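Local coordinates for protein RavA (Legionella pneumophila str. Paris, PDB 6WO6) that is an all-helical Legionella pneumophila effector that probably acts inside the infected host cell, by a mechanism not yet clear, at residues E214-I217 against A218-A222; A256-R259 against D260-N264; Q272-S276 against R277-V281. The protein carries 2 engineered substitutions. All coordinates share one frame; numbering follows the deposited sequence.

Contact 1: E214-I217 against A218-A222; sequences ESSI and AGKLA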
loop_
_atom_site.group_PDB
_atom_site.type_symbol
_atom_site.label_atom_id
_atom_site.label_comp_id
_atom_site.label_asym_id
_atom_site.label_seq_id
_atom_site.Cartn_x
_atom_site.Cartn_y
_atom_site.Cartn_z
ATOM N N GLU A 214 10.520 5.994 12.648
ATOM C CA GLU A 214 9.476 6.106 13.660
ATOM C C GLU A 214 9.876 7.037 14.800
ATOM O O GLU A 214 9.001 7.617 15.450
ATOM C CB GLU A 214 9.120 4.725 14.209
ATOM C CG GLU A 214 8.637 3.730 13.165
ATOM C CD GLU A 214 9.765 2.903 12.588
ATOM O OE1 GLU A 214 10.890 3.431 12.471
ATOM O OE2 GLU A 214 9.528 1.720 12.264
ATOM N N SER A 215 11.177 7.198 15.058
ATOM C CA SER A 215 11.611 8.124 16.101
ATOM C C SER A 215 11.237 9.560 15.748
ATOM O O SER A 215 10.663 10.287 16.568
ATOM C CB SER A 215 13.117 7.998 16.320
ATOM O OG SER A 215 13.453 6.709 16.798
ATOM N N SER A 216 11.562 9.985 14.523
ATOM C CA SER A 216 11.244 11.343 14.092
ATOM C C SER A 216 9.739 11.578 14.059
ATOM O O SER A 216 9.251 12.624 14.508
ATOM C CB SER A 216 11.861 11.604 12.718
ATOM O OG SER A 216 11.314 12.763 12.117
ATOM N N ILE A 217 8.987 10.616 13.519
ATOM C CA ILE A 217 7.535 10.751 13.456
ATOM C C ILE A 217 6.954 10.842 14.858
ATOM O O ILE A 217 6.055 11.647 15.120
ATOM C CB ILE A 217 6.922 9.580 12.663
ATOM C CG1 ILE A 217 7.522 9.510 11.260
ATOM C CG2 ILE A 217 5.408 9.711 12.588
ATOM C CD1 ILE A 217 7.218 8.214 10.545
ATOM N N ALA A 218 7.461 10.024 15.785
ATOM C CA ALA A 218 6.948 10.045 17.149
ATOM C C ALA A 218 7.263 11.365 17.835
ATOM O O ALA A 218 6.431 11.899 18.577
ATOM C CB ALA A 218 7.523 8.874 17.944
ATOM N N GLY A 219 8.459 11.908 17.596
ATOM C CA GLY A 219 8.791 13.207 18.159
ATOM C C GLY A 219 7.880 14.305 17.646
ATOM O O GLY A 219 7.348 15.106 18.423
ATOM N N LYS A 220 7.676 14.348 16.324
ATOM C CA LYS A 220 6.789 15.360 15.753
ATOM C C LYS A 220 5.348 15.171 16.214
ATOM O O LYS A 220 4.631 16.157 16.416
ATOM C CB LYS A 220 6.870 15.342 14.227
ATOM C CG LYS A 220 8.249 15.670 13.674
ATOM C CD LYS A 220 8.167 16.134 12.228
ATOM C CE LYS A 220 9.544 16.266 11.601
ATOM N NZ LYS A 220 10.168 14.935 11.355
ATOM N N LEU A 221 4.911 13.924 16.401
ATOM C CA LEU A 221 3.570 13.679 16.920
ATOM C C LEU A 221 3.434 14.207 18.341
ATOM O O LEU A 221 2.498 14.951 18.651
ATOM C CB LEU A 221 3.248 12.186 16.870
ATOM C CG LEU A 221 2.797 11.626 15.522
ATOM C CD1 LEU A 221 2.607 10.119 15.602
ATOM C CD2 LEU A 221 1.516 12.307 15.078
ATOM N N ALA A 222 4.367 13.832 19.220
ATOM C CA ALA A 222 4.327 14.322 20.594
ATOM C C ALA A 222 4.381 15.842 20.648
ATOM O O ALA A 222 3.789 16.451 21.547
ATOM C CB ALA A 222 5.479 13.722 21.402
#
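Ser216 and Lys220, one turn apart on a partly exposed side of helix 214-224, bring Ser216 OG to 2.6 Å from Lys220 NZ. The hydroxyl gets there because it stands opposite its own backbone nitrogen (chi1 165°) and so beside the carbonyl carbon that leads into the next turn. The lysine chain runs out extended and then bends at its last torsion (chi4 71°), which swings the amine over to the serine. On the way, Lys220 CG passes 3.3 Å from Ser216 O, the same oxygen that accepts Lys220 N at 3.0 Å in a bond that is nearly straight at 170°.

Ile217 and Leu221 make the matching apolar step. Their side chains lie alongside each other and point the same way, with the Ile217 CG2 branch 4.1 Å from Leu221 CD1. Under these pairs runs the helical ladder: Ala218 N to Glu214 O, Gly219 N to Ser215 O and Leu221 N to Ile217 O, each 2.9 Å long. It fixes the spacing of the side chains.

Farther out, Ile217 packs on Leu182 and Ile210, while Leu221 touches Pro186 and Val251. The methyl groups of Ala218 and Ala222 meet Val251 and Ala254 of helix 246-265. Ser215 OG is hydrogen-bonded to Glu286 OE2, with Lys250 NZ as a weaker partner, so this first turn also reaches polar groups in two other helices.

The result is an amphipathic helix whose neighbouring sides differ in chemistry: one buries Ile217, Ala218 and Leu221 against helix 246-265 and loop residues, and the other carries Ser216 and Lys220 on a partly exposed side. Ser215 adds a polar link, so the helix is joined to its surroundings by apolar packing and by hydrogen bonding together.

Contact 2: A256-R259 against D260-N264; sequences ALRR and DIERN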
loop_
_atom_site.group_PDB
_atom_site.type_symbol
_atom_site.label_atom_id
_atom_site.label_comp_id
_atom_site.label_asym_id
_atom_site.label_seq_id
_atom_site.Cartn_x
_atom_site.Cartn_y
_atom_site.Cartn_z
ATOM N N ALA A 256 4.529 9.979 26.649
ATOM C CA ALA A 256 4.874 9.865 28.064
ATOM C C ALA A 256 5.984 10.837 28.445
ATOM O O ALA A 256 5.942 11.448 29.519
ATOM C CB ALA A 256 5.286 8.431 28.394
ATOM N N LEU A 257 6.988 10.989 27.578
ATOM C CA LEU A 257 8.089 11.903 27.870
ATOM C C LEU A 257 7.613 13.347 27.911
ATOM O O LEU A 257 8.059 14.129 28.761
ATOM C CB LEU A 257 9.203 11.745 26.836
ATOM C CG LEU A 257 10.324 12.784 26.934
ATOM C CD1 LEU A 257 11.038 12.686 28.273
ATOM C CD2 LEU A 257 11.305 12.639 25.784
ATOM N N ARG A 258 6.721 13.728 26.992
ATOM C CA ARG A 258 6.158 15.075 27.050
ATOM C C ARG A 258 5.376 15.287 28.342
ATOM O O ARG A 258 5.474 16.352 28.969
ATOM C CB ARG A 258 5.271 15.340 25.836
ATOM C CG ARG A 258 4.281 16.472 26.052
ATOM C CD ARG A 258 4.110 17.318 24.808
ATOM N NE ARG A 258 3.040 18.296 24.971
ATOM C CZ ARG A 258 2.728 19.221 24.070
ATOM N NH1 ARG A 258 3.412 19.302 22.936
ATOM N NH2 ARG A 258 1.735 20.065 24.303
ATOM N N ARG A 259 4.599 14.283 28.761
ATOM C CA ARG A 259 3.892 14.395 30.035
ATOM C C ARG A 259 4.872 14.570 31.190
ATOM O O ARG A 259 4.642 15.380 32.096
ATOM C CB ARG A 259 3.011 13.166 30.264
ATOM C CG ARG A 259 1.750 13.455 31.066
ATOM C CD ARG A 259 1.239 12.226 31.803
ATOM N NE ARG A 259 1.414 12.365 33.248
ATOM C CZ ARG A 259 0.842 11.580 34.158
ATOM N NH1 ARG A 259 0.045 10.588 33.779
ATOM N NH2 ARG A 259 1.066 11.791 35.450
ATOM N N ASP A 260 5.972 13.814 31.170
ATOM C CA ASP A 260 6.991 13.927 32.209
ATOM C C ASP A 260 7.591 15.326 32.240
ATOM O O ASP A 260 7.749 15.922 33.314
ATOM C CB ASP A 260 8.078 12.875 31.973
ATOM C CG ASP A 260 8.928 12.617 33.201
ATOM O OD1 ASP A 260 8.623 13.176 34.278
ATOM O OD2 ASP A 260 9.904 11.846 33.084
ATOM N N ILE A 261 7.923 15.867 31.066
ATOM C CA ILE A 261 8.476 17.217 30.981
ATOM C C ILE A 261 7.499 18.226 31.567
ATOM O O ILE A 261 7.877 19.101 32.356
ATOM C CB ILE A 261 8.823 17.564 29.523
ATOM C CG1 ILE A 261 9.967 16.689 29.016
ATOM C CG2 ILE A 261 9.182 19.033 29.393
ATOM C CD1 ILE A 261 10.319 16.943 27.569
ATOM N N GLU A 262 6.222 18.117 31.193
ATOM C CA GLU A 262 5.255 19.130 31.601
ATOM C C GLU A 262 4.897 19.023 33.081
ATOM O O GLU A 262 4.612 20.042 33.719
ATOM C CB GLU A 262 4.005 19.038 30.730
ATOM C CG GLU A 262 4.224 19.540 29.312
ATOM C CD GLU A 262 3.012 19.341 28.420
ATOM O OE1 GLU A 262 2.149 18.498 28.753
ATOM O OE2 GLU A 262 2.924 20.030 27.381
ATOM N N ARG A 263 4.919 17.817 33.648
ATOM C CA ARG A 263 4.518 17.632 35.037
ATOM C C ARG A 263 5.672 17.858 36.010
ATOM O O ARG A 263 5.520 18.581 37.000
ATOM C CB ARG A 263 3.939 16.225 35.225
ATOM C CG ARG A 263 3.235 15.995 36.556
ATOM C CD ARG A 263 2.739 14.554 36.673
ATOM N NE ARG A 263 1.710 14.393 37.701
ATOM C CZ ARG A 263 1.955 14.067 38.969
ATOM N NH1 ARG A 263 3.201 13.867 39.381
ATOM N NH2 ARG A 263 0.951 13.943 39.828
ATOM N N ASN A 264 6.830 17.252 35.745
ATOM C CA ASN A 264 7.938 17.258 36.690
ATOM C C ASN A 264 9.015 18.281 36.355
ATOM O O ASN A 264 9.537 18.936 37.264
ATOM C CB ASN A 264 8.561 15.862 36.771
ATOM C CG ASN A 264 7.585 14.823 37.294
ATOM O OD1 ASN A 264 6.888 15.055 38.282
ATOM N ND2 ASN A 264 7.519 13.678 36.622
#
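Arg258 and Glu262 form an i to i+4 salt bridge along helix 246-265, Arg258 NE lying 3.0 Å from Glu262 OE2. Arg258 NH2 comes to 3.3 Å of the same oxygen, so a single carboxylate oxygen takes most of the approach. The arginine bends early (chi2 142°), bringing its otherwise extended end slantwise across the straight glutamate chain; the guanidinium and carboxylate planes are turned 69° apart.

Next to it, Arg259 and Arg263 run alongside each other in the same direction. Arg259 NH2 is 3.5 Å from Arg263 NE, and Arg263 CD meets the edge of the Arg259 guanidinium, whose plane is 57° from that of its neighbour. Both are exposed, so solvent probably screens these like charges. Asn264 ND2 donates to Asp260 OD1 at 2.6 Å, the oxygen lying close to the amide plane.

On the buried side Leu257 CG touches Ile261 CD1 at 4.2 Å. Here the helix is covered by its successors: Ile261 packs on Phe273 of helix 270-275 and Phe291 of helix 290-294. Arg258 rests on Leu290 and Leu294, and its NH1 reaches back through weak hydrogen bonds to Ala222 O and Leu223 O of helix 214-224.

Contact 3: Q272-S276 against R277-V281; sequences QFFSS and RDFSV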
loop_
_atom_site.group_PDB
_atom_site.type_symbol
_atom_site.label_atom_id
_atom_site.label_comp_id
_atom_site.label_asym_id
_atom_site.label_seq_id
_atom_site.Cartn_x
_atom_site.Cartn_y
_atom_site.Cartn_z
ATOM N N GLN A 272 13.452 16.446 40.520
ATOM C CA GLN A 272 12.806 15.139 40.450
ATOM C C GLN A 272 12.766 14.606 39.023
ATOM O O GLN A 272 12.754 13.388 38.814
ATOM C CB GLN A 272 11.389 15.216 41.016
ATOM C CG GLN A 272 11.316 15.679 42.458
ATOM C CD GLN A 272 9.887 15.794 42.952
ATOM O OE1 GLN A 272 8.936 15.710 42.171
ATOM N NE2 GLN A 272 9.729 15.987 44.257
ATOM N N PHE A 273 12.745 15.497 38.030
ATOM C CA PHE A 273 12.782 15.048 36.644
ATOM C C PHE A 273 14.089 14.331 36.331
ATOM O O PHE A 273 14.103 13.359 35.566
ATOM C CB PHE A 273 12.586 16.232 35.700
ATOM C CG PHE A 273 12.703 15.869 34.248
ATOM C CD1 PHE A 273 11.642 15.271 33.583
ATOM C CD2 PHE A 273 13.870 16.121 33.547
ATOM C CE1 PHE A 273 11.743 14.935 32.242
ATOM C CE2 PHE A 273 13.978 15.786 32.208
ATOM C CZ PHE A 273 12.912 15.192 31.554
ATOM N N PHE A 274 15.197 14.794 36.912
ATOM C CA PHE A 274 16.507 14.248 36.581
ATOM C C PHE A 274 16.932 13.111 37.496
ATOM O O PHE A 274 17.737 12.268 37.084
ATOM C CB PHE A 274 17.560 15.358 36.618
ATOM C CG PHE A 274 17.337 16.437 35.595
ATOM C CD1 PHE A 274 17.834 16.300 34.305
ATOM C CD2 PHE A 274 16.631 17.584 35.918
ATOM C CE1 PHE A 274 17.632 17.289 33.354
ATOM C CE2 PHE A 274 16.425 18.577 34.974
ATOM C CZ PHE A 274 16.927 18.426 33.688
ATOM N N SER A 275 16.415 13.059 38.724
ATOM C CA SER A 275 16.793 12.024 39.677
ATOM C C SER A 275 15.828 10.848 39.700
ATOM O O SER A 275 16.065 9.886 40.438
ATOM C CB SER A 275 16.906 12.618 41.085
ATOM O OG SER A 275 15.643 13.044 41.561
ATOM N N SER A 276 14.752 10.894 38.917
ATOM C CA SER A 276 13.782 9.812 38.916
ATOM C C SER A 276 14.325 8.591 38.183
ATOM O O SER A 276 15.197 8.692 37.317
ATOM C CB SER A 276 12.476 10.266 38.268
ATOM O OG SER A 276 11.605 9.171 38.062
ATOM N N ARG A 277 13.794 7.421 38.544
ATOM C CA ARG A 277 14.170 6.188 37.864
ATOM C C ARG A 277 13.703 6.169 36.413
ATOM O O ARG A 277 14.228 5.384 35.616
ATOM C CB ARG A 277 13.604 4.983 38.615
ATOM C CG ARG A 277 12.085 4.969 38.689
ATOM C CD ARG A 277 11.594 4.827 40.120
ATOM N NE ARG A 277 10.146 5.000 40.216
ATOM C CZ ARG A 277 9.548 6.126 40.595
ATOM N NH1 ARG A 277 8.224 6.189 40.647
ATOM N NH2 ARG A 277 10.272 7.189 40.926
ATOM N N ASP A 278 12.733 7.013 36.058
ATOM C CA ASP A 278 12.238 7.100 34.690
ATOM C C ASP A 278 13.109 7.970 33.794
ATOM O O ASP A 278 12.860 8.026 32.585
ATOM C CB ASP A 278 10.808 7.647 34.678
ATOM C CG ASP A 278 9.843 6.788 35.472
ATOM O OD1 ASP A 278 10.265 5.731 35.986
ATOM O OD2 ASP A 278 8.661 7.172 35.586
ATOM N N PHE A 279 14.110 8.651 34.348
ATOM C CA PHE A 279 14.936 9.545 33.552
ATOM C C PHE A 279 15.903 8.752 32.686
ATOM O O PHE A 279 16.515 7.780 33.138
ATOM C CB PHE A 279 15.715 10.514 34.442
ATOM C CG PHE A 279 16.544 11.505 33.670
ATOM C CD1 PHE A 279 15.962 12.641 33.131
ATOM C CD2 PHE A 279 17.902 11.298 33.476
ATOM C CE1 PHE A 279 16.719 13.558 32.416
ATOM C CE2 PHE A 279 18.666 12.213 32.760
ATOM C CZ PHE A 279 18.072 13.344 32.229
ATOM N N SER A 280 16.039 9.181 31.434
ATOM C CA SER A 280 16.932 8.531 30.483
ATOM C C SER A 280 17.484 9.592 29.546
ATOM O O SER A 280 16.711 10.311 28.907
ATOM C CB SER A 280 16.200 7.444 29.694
ATOM O OG SER A 280 17.030 6.908 28.678
ATOM N N VAL A 281 18.812 9.696 29.476
ATOM C CA VAL A 281 19.425 10.597 28.504
ATOM C C VAL A 281 19.138 10.117 27.089
ATOM O O VAL A 281 18.897 10.921 26.181
ATOM C CB VAL A 281 20.935 10.725 28.768
ATOM C CG1 VAL A 281 21.575 11.672 27.768
ATOM C CG2 VAL A 281 21.186 11.203 30.188
#
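A type I beta turn from Ser276 to Phe279 leads the chain out of helix 270-275 and folds Phe279 back onto Phe273 and Phe274, closing an aromatic cluster. Phe279 N donates to Ser276 O at 3.2 Å, approaching from above the carbonyl plane. The Ser276 side chain adds a second tie: its OG accepts Asp278 N at 3.2 Å, forming an ST turn inside the beta turn. That oxygen lies anti to the serine nitrogen, next to the carbonyl carbon, and is thereby swung forward over the turn.

With CG trans to the nitrogen across the CA-CB bond (chi1 -178°), the Phe279 ring brings its CE1 corner to both phenylalanines, 3.5 Å from Phe273 CE2 and 3.5 Å from Phe274 CD1. Those two rings themselves touch, Phe273 CD2 standing over the centre of the Phe274 ring. Against Phe273 the pair is an offset edge-to-face one, the edge of Phe279 turned to the Phe273 face, with ring centroids 5.5 Å apart and planes at 80°. The Phe274 ring is merely inclined to Phe279, at 51°, but Phe274 CA lies over one Phe279 face in a CH-pi contact, 4.1 Å from its centroid.

Phe273 and Phe274 continue the packing onto Leu265, and Phe274 also meets Ile317 and Leu321 of helix 311-327, where Phe279 touches Lys320. After the turn, Ser280 is the N-cap of helix 281-286, its OG accepting Leu283 N.

Ser276 thus takes two successive amides, one on OG and one on its carbonyl oxygen; polar turn and aromatic cluster together probably steer the chain toward helix 281-286.

Overall arrangement
From the N terminus the three contacts follow in series, and none nests within or crosses another; each is local, contacts 1 and 2 joining residues one turn apart within a helix and contact 3 alone closing a tight turn. Contact 1 opens helix 214-224. After helix 230-240 the chain enters helix 246-265, whose earlier part packs against contact 1 and whose later part holds contact 2; the two contacts touch where these helices meet. A short connection then leads to helix 270-275 and contact 3, which lies against contact 2. Contacts 1 and 3 stay about 12 Å apart at their nearest atoms, bridged by helix 246-265 and also by helix 281-286, which follows contact 3 and returns to Ser215.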